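Long-range contact in pilin (Clostridioides difficile, PDB 6T8S), which is the major type IV pilin PilA1, the subunit that probably polymerises into the bacterium's type IV pilus fibres: residues 78-92 against 126-139. Numbering follows the deposited sequence. Where two conformers were deposited one is given.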
ATOM      1  N   LYS A  78     -11.870  -5.395  -4.188  1.00 34.39           N
ATOM      2  CA  LYS A  78     -10.397  -5.229  -4.331  1.00 30.99           C
ATOM      3  C   LYS A  78      -9.683  -5.475  -2.999  1.00 27.31           C
ATOM      4  O   LYS A  78     -10.205  -5.057  -1.949  1.00 29.18           O
ATOM      5  CB  LYS A  78     -10.090  -3.828  -4.862  1.00 32.01           C
ATOM      6  CG  LYS A  78     -10.585  -3.577  -6.281  1.00 34.31           C
ATOM      7  CD  LYS A  78     -10.249  -2.198  -6.775  1.00 37.91           C
ATOM      8  CE  LYS A  78     -10.872  -1.858  -8.114  1.00 41.27           C
ATOM      9  NZ  LYS A  78     -12.348  -1.959  -8.055  1.00 45.10           N
ATOM     10  N   LEU A  79      -8.500  -6.090  -3.059  1.00 26.01           N
ATOM     11  CA  LEU A  79      -7.513  -6.088  -1.949  1.00 23.81           C
ATOM     12  C   LEU A  79      -6.636  -4.848  -2.079  1.00 23.49           C
ATOM     13  O   LEU A  79      -6.084  -4.620  -3.173  1.00 22.55           O
ATOM     14  CB  LEU A  79      -6.633  -7.339  -1.980  1.00 25.48           C
ATOM     15  CG  LEU A  79      -5.571  -7.377  -0.884  1.00 24.44           C
ATOM     16  CD1 LEU A  79      -6.217  -7.389   0.492  1.00 26.03           C
ATOM     17  CD2 LEU A  79      -4.646  -8.568  -1.048  1.00 26.78           C
ATOM     18  N   VAL A  80      -6.483  -4.108  -0.979  1.00 21.75           N
ATOM     19  CA  VAL A  80      -5.769  -2.803  -0.955  1.00 20.87           C
ATOM     20  C   VAL A  80      -4.708  -2.852   0.145  1.00 20.47           C
ATOM     21  O   VAL A  80      -5.006  -3.286   1.282  1.00 20.72           O
ATOM     22  CB  VAL A  80      -6.761  -1.642  -0.755  1.00 21.34           C
ATOM     23  CG1 VAL A  80      -6.052  -0.314  -0.551  1.00 22.52           C
ATOM     24  CG2 VAL A  80      -7.745  -1.563  -1.913  1.00 22.99           C
ATOM     25  N   LEU A  81      -3.500  -2.411  -0.187  1.00 19.53           N
ATOM     26  CA  LEU A  81      -2.432  -2.178   0.798  1.00 18.84           C
ATOM     27  C   LEU A  81      -2.633  -0.759   1.343  1.00 19.24           C
ATOM     28  O   LEU A  81      -2.517   0.211   0.575  1.00 18.67           O
ATOM     29  CB  LEU A  81      -1.065  -2.341   0.125  1.00 19.70           C
ATOM     30  CG  LEU A  81       0.135  -2.091   1.033  1.00 19.26           C
ATOM     31  CD1 LEU A  81       0.211  -3.122   2.148  1.00 20.01           C
ATOM     32  CD2 LEU A  81       1.428  -2.058   0.218  1.00 20.16           C
ATOM     33  N   GLN A  82      -2.990  -0.662   2.619  1.00 19.44           N
ATOM     34  CA  GLN A  82      -3.058   0.618   3.349  1.00 18.16           C
ATOM     35  C   GLN A  82      -1.673   0.909   3.913  1.00 18.68           C
ATOM     36  O   GLN A  82      -1.034   0.001   4.502  1.00 20.26           O
ATOM     37  CB  GLN A  82      -4.128   0.532   4.446  1.00 18.90           C
ATOM     38  CG  GLN A  82      -4.166   1.770   5.346  1.00 19.87           C
ATOM     39  CD  GLN A  82      -5.282   1.681   6.366  1.00 20.17           C
ATOM     40  OE1 GLN A  82      -6.326   1.091   6.100  1.00 21.61           O
ATOM     41  NE2 GLN A  82      -5.066   2.254   7.543  1.00 20.35           N
ATOM     42  N   ILE A  83      -1.214   2.142   3.729  1.00 19.94           N
ATOM     43  CA  ILE A  83       0.088   2.622   4.255  1.00 18.56           C
ATOM     44  C   ILE A  83      -0.219   3.803   5.178  1.00 18.89           C
ATOM     45  O   ILE A  83      -0.545   4.877   4.675  1.00 18.89           O
ATOM     46  CB  ILE A  83       1.048   2.998   3.114  1.00 18.58           C
ATOM     47  CG1 ILE A  83       1.070   1.933   2.012  1.00 19.90           C
ATOM     48  CG2 ILE A  83       2.441   3.279   3.672  1.00 19.34           C
ATOM     49  CD1 ILE A  83       1.898   2.312   0.817  1.00 21.71           C
ATOM     50  N   GLY A  84      -0.113   3.568   6.477  1.00 19.99           N
ATOM     51  CA  GLY A  84      -0.385   4.585   7.503  1.00 20.43           C
ATOM     52  C   GLY A  84      -1.582   4.221   8.345  1.00 21.63           C
ATOM     53  O   GLY A  84      -2.403   3.377   7.938  1.00 22.27           O
ATOM     54  N   THR A  85      -1.685   4.883   9.488  1.00 23.18           N
ATOM     55  CA  THR A  85      -2.789   4.704  10.451  1.00 24.50           C
ATOM     56  C   THR A  85      -3.061   6.068  11.085  1.00 25.50           C
ATOM     57  O   THR A  85      -2.449   7.062  10.656  1.00 23.49           O
ATOM     58  CB  THR A  85      -2.403   3.660  11.501  1.00 27.19           C
ATOM     59  OG1 THR A  85      -1.298   4.230  12.209  1.00 28.53           O
ATOM     60  CG2 THR A  85      -2.052   2.315  10.899  1.00 27.67           C
ATOM     61  N   ASN A  86      -3.895   6.095  12.121  1.00 26.58           N
ATOM     62  CA  ASN A  86      -4.133   7.306  12.952  1.00 27.41           C
ATOM     63  C   ASN A  86      -2.813   7.890  13.486  1.00 26.52           C
ATOM     64  O   ASN A  86      -2.724   9.123  13.637  1.00 26.53           O
ATOM     65  CB  ASN A  86      -5.072   6.980  14.106  1.00 29.41           C
ATOM     66  CG  ASN A  86      -4.494   5.937  15.031  1.00 29.74           C
ATOM     67  OD1 ASN A  86      -4.312   4.786  14.637  1.00 30.58           O
ATOM     68  ND2 ASN A  86      -4.218   6.331  16.264  1.00 32.39           N
ATOM     69  N   ASP A  87      -1.815   7.042  13.752  0.80 27.63           N
ATOM     70  CA  ASP A  87      -0.532   7.432  14.403  0.80 30.80           C
ATOM     71  C   ASP A  87       0.362   8.197  13.416  0.80 29.70           C
ATOM     72  O   ASP A  87       1.080   9.123  13.849  0.80 29.22           O
ATOM     73  CB  ASP A  87       0.203   6.213  14.971  0.80 35.32           C
ATOM     74  CG  ASP A  87      -0.417   5.617  16.228  0.80 38.53           C
ATOM     75  OD1 ASP A  87      -0.893   6.390  17.075  0.80 40.07           O
ATOM     76  OD2 ASP A  87      -0.421   4.375  16.347  0.80 42.71           O
ATOM     77  N   GLU A  88       0.358   7.817  12.136  1.00 27.17           N
ATOM     78  CA  GLU A  88       1.314   8.378  11.149  1.00 27.46           C
ATOM     79  C   GLU A  88       0.904   7.928   9.749  1.00 23.37           C
ATOM     80  O   GLU A  88       0.588   6.740   9.597  1.00 24.30           O
ATOM     81  CB  GLU A  88       2.727   7.913  11.501  1.00 29.10           C
ATOM     82  CG  GLU A  88       3.763   8.234  10.446  1.00 31.95           C
ATOM     83  CD  GLU A  88       5.143   7.680  10.771  1.00 37.19           C
ATOM     84  OE1 GLU A  88       5.858   8.338  11.544  1.00 38.72           O
ATOM     85  OE2 GLU A  88       5.479   6.569  10.292  1.00 35.24           O
ATOM     86  N   GLY A  89       0.868   8.867   8.806  1.00 22.46           N
ATOM     87  CA  GLY A  89       0.611   8.594   7.384  1.00 22.29           C
ATOM     88  C   GLY A  89       1.903   8.667   6.598  1.00 21.93           C
ATOM     89  O   GLY A  89       2.987   8.700   7.218  1.00 22.75           O
ATOM     90  N   VAL A  90       1.793   8.729   5.277  1.00 22.18           N
ATOM     91  CA  VAL A  90       2.968   8.855   4.370  1.00 21.20           C
ATOM     92  C   VAL A  90       3.271  10.334   4.155  1.00 21.80           C
ATOM     93  O   VAL A  90       2.355  11.182   4.302  1.00 21.31           O
ATOM     94  CB  VAL A  90       2.742   8.138   3.031  1.00 20.14           C
ATOM     95  CG1 VAL A  90       2.250   6.717   3.232  1.00 19.69           C
ATOM     96  CG2 VAL A  90       1.829   8.909   2.101  1.00 21.61           C
ATOM     97  N   THR A  91       4.509  10.625   3.769  1.00 20.65           N
ATOM     98  CA  THR A  91       4.898  11.944   3.236  1.00 21.85           C
ATOM     99  C   THR A  91       5.483  11.741   1.833  1.00 21.57           C
ATOM    100  O   THR A  91       6.386  10.900   1.688  1.00 20.54           O
ATOM    101  CB  THR A  91       5.825  12.667   4.220  1.00 24.03           C
ATOM    102  OG1 THR A  91       5.072  12.861   5.418  1.00 25.87           O
ATOM    103  CG2 THR A  91       6.304  14.002   3.695  1.00 25.35           C
ATOM    104  N   LEU A  92       4.965  12.486   0.860  1.00 22.29           N
ATOM    105  CA  LEU A  92       5.406  12.454  -0.558  1.00 21.61           C
ATOM    106  C   LEU A  92       5.571  13.881  -1.076  1.00 23.32           C
ATOM    107  O   LEU A  92       4.601  14.672  -1.015  1.00 22.81           O
ATOM    108  CB  LEU A  92       4.387  11.685  -1.409  1.00 21.33           C
ATOM    109  CG  LEU A  92       4.240  10.198  -1.084  1.00 21.43           C
ATOM    110  CD1 LEU A  92       3.035   9.600  -1.801  1.00 22.26           C
ATOM    111  CD2 LEU A  92       5.514   9.443  -1.447  1.00 22.10           C
ATOM    112  N   THR A 126       0.860  15.581  -7.072  1.00 26.49           N
ATOM    113  CA  THR A 126       0.292  15.533  -5.696  1.00 26.50           C
ATOM    114  C   THR A 126       1.408  15.538  -4.638  1.00 28.07           C
ATOM    115  O   THR A 126       2.356  14.756  -4.773  1.00 26.23           O
ATOM    116  CB  THR A 126      -0.614  14.319  -5.468  1.00 27.65           C
ATOM    117  OG1 THR A 126      -1.604  14.296  -6.492  1.00 27.21           O
ATOM    118  CG2 THR A 126      -1.298  14.369  -4.119  1.00 28.19           C
ATOM    119  N   LYS A 127       1.296  16.425  -3.646  1.00 26.81           N
ATOM    120  CA  LYS A 127       2.068  16.404  -2.376  1.00 29.18           C
ATOM    121  C   LYS A 127       1.186  15.748  -1.317  1.00 28.37           C
ATOM    122  O   LYS A 127      -0.030  16.052  -1.275  1.00 28.10           O
ATOM    123  CB  LYS A 127       2.445  17.813  -1.909  1.00 33.10           C
ATOM    124  CG  LYS A 127       3.414  18.571  -2.806  1.00 40.45           C
ATOM    125  CD  LYS A 127       4.207  19.656  -2.069  1.00 44.55           C
ATOM    126  CE  LYS A 127       5.430  20.156  -2.826  1.00 49.77           C
ATOM    127  NZ  LYS A 127       6.417  19.084  -3.155  1.00 49.80           N
ATOM    128  N   VAL A 128       1.761  14.880  -0.497  1.00 24.36           N
ATOM    129  CA  VAL A 128       1.034  14.243   0.635  1.00 25.04           C
ATOM    130  C   VAL A 128       1.787  14.580   1.914  1.00 26.11           C
ATOM    131  O   VAL A 128       2.996  14.287   2.004  1.00 24.47           O
ATOM    132  CB  VAL A 128       0.866  12.726   0.447  1.00 23.55           C
ATOM    133  CG1 VAL A 128       0.071  12.132   1.588  1.00 23.37           C
ATOM    134  CG2 VAL A 128       0.212  12.373  -0.889  1.00 24.38           C
ATOM    135  N   ASP A 129       1.097  15.198   2.871  1.00 26.92           N
ATOM    136  CA  ASP A 129       1.706  15.630   4.154  1.00 28.28           C
ATOM    137  C   ASP A 129       1.084  14.822   5.300  1.00 26.21           C
ATOM    138  O   ASP A 129       0.035  15.243   5.834  1.00 25.86           O
ATOM    139  CB  ASP A 129       1.546  17.135   4.376  1.00 31.40           C
ATOM    140  CG  ASP A 129       2.132  17.606   5.697  1.00 34.51           C
ATOM    141  OD1 ASP A 129       2.849  16.815   6.347  1.00 36.51           O
ATOM    142  OD2 ASP A 129       1.833  18.754   6.087  1.00 41.19           O
ATOM    143  N   ASN A 130       1.694  13.688   5.643  1.00 24.25           N
ATOM    144  CA  ASN A 130       1.291  12.831   6.789  1.00 24.96           C
ATOM    145  C   ASN A 130      -0.163  12.358   6.624  1.00 25.21           C
ATOM    146  O   ASN A 130      -0.978  12.561   7.572  1.00 25.03           O
ATOM    147  CB  ASN A 130       1.474  13.559   8.123  1.00 26.61           C
ATOM    148  CG  ASN A 130       1.475  12.616   9.303  1.00 27.18           C
ATOM    149  OD1 ASN A 130       1.899  11.473   9.188  1.00 26.81           O
ATOM    150  ND2 ASN A 130       0.999  13.086  10.448  1.00 29.69           N
ATOM    151  N   LYS A 131      -0.481  11.704   5.501  1.00 22.99           N
ATOM    152  CA  LYS A 131      -1.833  11.152   5.235  1.00 23.09           C
ATOM    153  C   LYS A 131      -1.729   9.662   4.886  1.00 22.25           C
ATOM    154  O   LYS A 131      -0.741   9.240   4.255  1.00 20.70           O
ATOM    155  CB  LYS A 131      -2.530  11.923   4.114  1.00 24.65           C
ATOM    156  CG  LYS A 131      -2.669  13.424   4.330  1.00 24.74           C
ATOM    157  CD  LYS A 131      -3.536  13.794   5.518  1.00 24.62           C
ATOM    158  CE  LYS A 131      -3.644  15.295   5.718  1.00 27.57           C
ATOM    159  NZ  LYS A 131      -4.347  15.623   6.982  1.00 27.95           N
ATOM    160  N   VAL A 132      -2.747   8.896   5.250  1.00 21.35           N
ATOM    161  CA  VAL A 132      -2.847   7.460   4.883  1.00 21.35           C
ATOM    162  C   VAL A 132      -2.969   7.364   3.360  1.00 21.53           C
ATOM    163  O   VAL A 132      -3.704   8.160   2.757  1.00 22.25           O
ATOM    164  CB  VAL A 132      -4.007   6.762   5.611  1.00 22.47           C
ATOM    165  CG1 VAL A 132      -4.112   5.304   5.185  1.00 23.58           C
ATOM    166  CG2 VAL A 132      -3.851   6.871   7.125  1.00 23.55           C
ATOM    167  N   LEU A 133      -2.242   6.414   2.769  1.00 20.09           N
ATOM    168  CA  LEU A 133      -2.195   6.154   1.313  1.00 20.44           C
ATOM    169  C   LEU A 133      -2.674   4.720   1.080  1.00 18.96           C
ATOM    170  O   LEU A 133      -2.527   3.882   1.983  1.00 19.04           O
ATOM    171  CB  LEU A 133      -0.755   6.348   0.810  1.00 20.98           C
ATOM    172  CG  LEU A 133      -0.581   6.391  -0.708  1.00 20.95           C
ATOM    173  CD1 LEU A 133      -1.075   7.694  -1.291  1.00 22.43           C
ATOM    174  CD2 LEU A 133       0.873   6.166  -1.107  1.00 21.18           C
ATOM    175  N   TYR A 134      -3.222   4.459  -0.102  1.00 20.26           N
ATOM    176  CA  TYR A 134      -3.826   3.170  -0.487  1.00 20.13           C
ATOM    177  C   TYR A 134      -3.278   2.734  -1.851  1.00 19.12           C
ATOM    178  O   TYR A 134      -3.280   3.548  -2.780  1.00 19.34           O
ATOM    179  CB  TYR A 134      -5.345   3.327  -0.514  1.00 21.53           C
ATOM    180  CG  TYR A 134      -5.929   3.754   0.804  1.00 22.30           C
ATOM    181  CD1 TYR A 134      -6.219   2.830   1.796  1.00 22.37           C
ATOM    182  CD2 TYR A 134      -6.143   5.095   1.075  1.00 22.24           C
ATOM    183  CE1 TYR A 134      -6.770   3.224   3.007  1.00 22.68           C
ATOM    184  CE2 TYR A 134      -6.677   5.509   2.285  1.00 22.92           C
ATOM    185  CZ  TYR A 134      -7.000   4.569   3.247  1.00 24.08           C
ATOM    186  OH  TYR A 134      -7.513   4.978   4.450  1.00 24.29           O
ATOM    187  N   ILE A 135      -2.825   1.480  -1.961  1.00 19.32           N
ATOM    188  CA  ILE A 135      -2.373   0.904  -3.264  1.00 20.01           C
ATOM    189  C   ILE A 135      -3.112  -0.414  -3.510  1.00 19.12           C
ATOM    190  O   ILE A 135      -2.964  -1.362  -2.720  1.00 19.00           O
ATOM    191  CB  ILE A 135      -0.844   0.726  -3.360  1.00 19.23           C
ATOM    192  CG1 ILE A 135      -0.071   1.959  -2.878  1.00 20.52           C
ATOM    193  CG2 ILE A 135      -0.480   0.376  -4.798  1.00 20.19           C
ATOM    194  CD1 ILE A 135       1.440   1.822  -2.945  1.00 20.00           C
ATOM    195  N   VAL A 136      -3.866  -0.478  -4.602  1.00 19.82           N
ATOM    196  CA  VAL A 136      -4.592  -1.721  -4.988  1.00 20.68           C
ATOM    197  C   VAL A 136      -3.558  -2.828  -5.238  1.00 21.32           C
ATOM    198  O   VAL A 136      -2.627  -2.588  -6.043  1.00 21.35           O
ATOM    199  CB  VAL A 136      -5.467  -1.498  -6.226  1.00 20.77           C
ATOM    200  CG1 VAL A 136      -6.098  -2.796  -6.697  1.00 22.86           C
ATOM    201  CG2 VAL A 136      -6.540  -0.452  -5.954  1.00 22.24           C
ATOM    202  N   LEU A 137      -3.722  -3.980  -4.586  1.00 21.45           N
ATOM    203  CA  LEU A 137      -2.869  -5.194  -4.795  1.00 23.80           C
ATOM    204  C   LEU A 137      -3.531  -6.152  -5.791  1.00 25.73           C
ATOM    205  O   LEU A 137      -2.832  -6.641  -6.708  1.00 26.44           O
ATOM    206  CB  LEU A 137      -2.687  -5.922  -3.467  1.00 24.63           C
ATOM    207  CG  LEU A 137      -1.766  -5.256  -2.457  1.00 26.67           C
ATOM    208  CD1 LEU A 137      -1.856  -5.972  -1.115  1.00 27.51           C
ATOM    209  CD2 LEU A 137      -0.332  -5.261  -2.956  1.00 27.87           C
ATOM    210  N   ILE A 138      -4.815  -6.434  -5.582  1.00 26.23           N
ATOM    211  CA  ILE A 138      -5.587  -7.435  -6.374  1.00 28.86           C
ATOM    212  C   ILE A 138      -6.881  -6.764  -6.821  1.00 30.50           C
ATOM    213  O   ILE A 138      -7.670  -6.368  -5.961  1.00 29.04           O
ATOM    214  CB  ILE A 138      -5.836  -8.739  -5.588  1.00 28.60           C
ATOM    215  CG1 ILE A 138      -4.534  -9.337  -5.040  1.00 27.24           C
ATOM    216  CG2 ILE A 138      -6.604  -9.730  -6.461  1.00 30.71           C
ATOM    217  CD1 ILE A 138      -4.697 -10.601  -4.221  1.00 28.40           C
ATOM    218  N   ASP A 139      -7.040  -6.642  -8.138  1.00 35.87           N
ATOM    219  CA  ASP A 139      -8.200  -6.045  -8.843  1.00 44.25           C
ATOM    220  C   ASP A 139      -8.999  -7.191  -9.473  1.00 49.90           C
ATOM    221  O   ASP A 139      -8.475  -7.790 -10.425  1.00 52.19           O
ATOM    222  CB  ASP A 139      -7.684  -5.051  -9.893  1.00 49.38           C
ATOM    223  CG  ASP A 139      -8.638  -3.918 -10.222  1.00 54.66           C
ATOM    224  OD1 ASP A 139      -9.812  -4.210 -10.538  1.00 62.64           O
ATOM    225  OD2 ASP A 139      -8.196  -2.754 -10.158  1.00 56.83           O
TER
HETATM  226  O   HOH W   1       4.915  15.352   6.685  1.00 34.75           O
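Gln82 has CG anti to its own N (chi1 174°) and an extended chain, which lays the side chain alongside the ring of Tyr134. Its OE1 comes near the ring plane, at the edge, 3.8 Å from Tyr134 CE1. The amide stands 65° from the ring. The Gln82 chain also meets Val132, with CG 3.5 Å from Val132 CG1. Gln82 NE2 gives a nearly straight bond to Gly84 O, almost in the amide plane, and this fixes the flip of the amide. Val80 CG1 packs on Tyr134 CB and reaches the same ring edge.

The faces alternate along strand 78-83, which runs antiparallel to 133-136. Val80, Gln82, Tyr134 and Val136 lie on one face; Leu79, Leu81 and Ile83 share the other with Leu133, Ile135 and Ile138. There Ile83 CD1 touches Ile135 CD1 at 3.8 Å, and Leu79 CD2 lies between the CD1 atoms of Leu137 and Ile138. This buried face packs against helix 9-37, as in the pilin fold, where a long N-terminal helix lies across an antiparallel sheet. Ala30 meets Leu79, and Tyr23 meets Ile135 and Leu137.

A classic beta bulge puts Leu137 and Ile138 opposite Leu79. Leu79 O accepts from both backbone N atoms, Leu137 N at 2.8 Å and Ile138 N at 3.3 Å, from one face of its carbonyl plane.

Past the turn, strand 90-92 pairs with the start of strand 128-138. A G1 bulge sets Asn130 and Lys131 against Val90. Asn130 OD1 accepts from Gly89 N at 2.8 Å, with the donor well above the carbonyl plane. Gly89 runs close along Lys131, its CA against Lys131 O. Val90 CG2 packs on Val128 CG1 at 3.7 Å. A water joins Thr91 OG1 to Asp129 OD1.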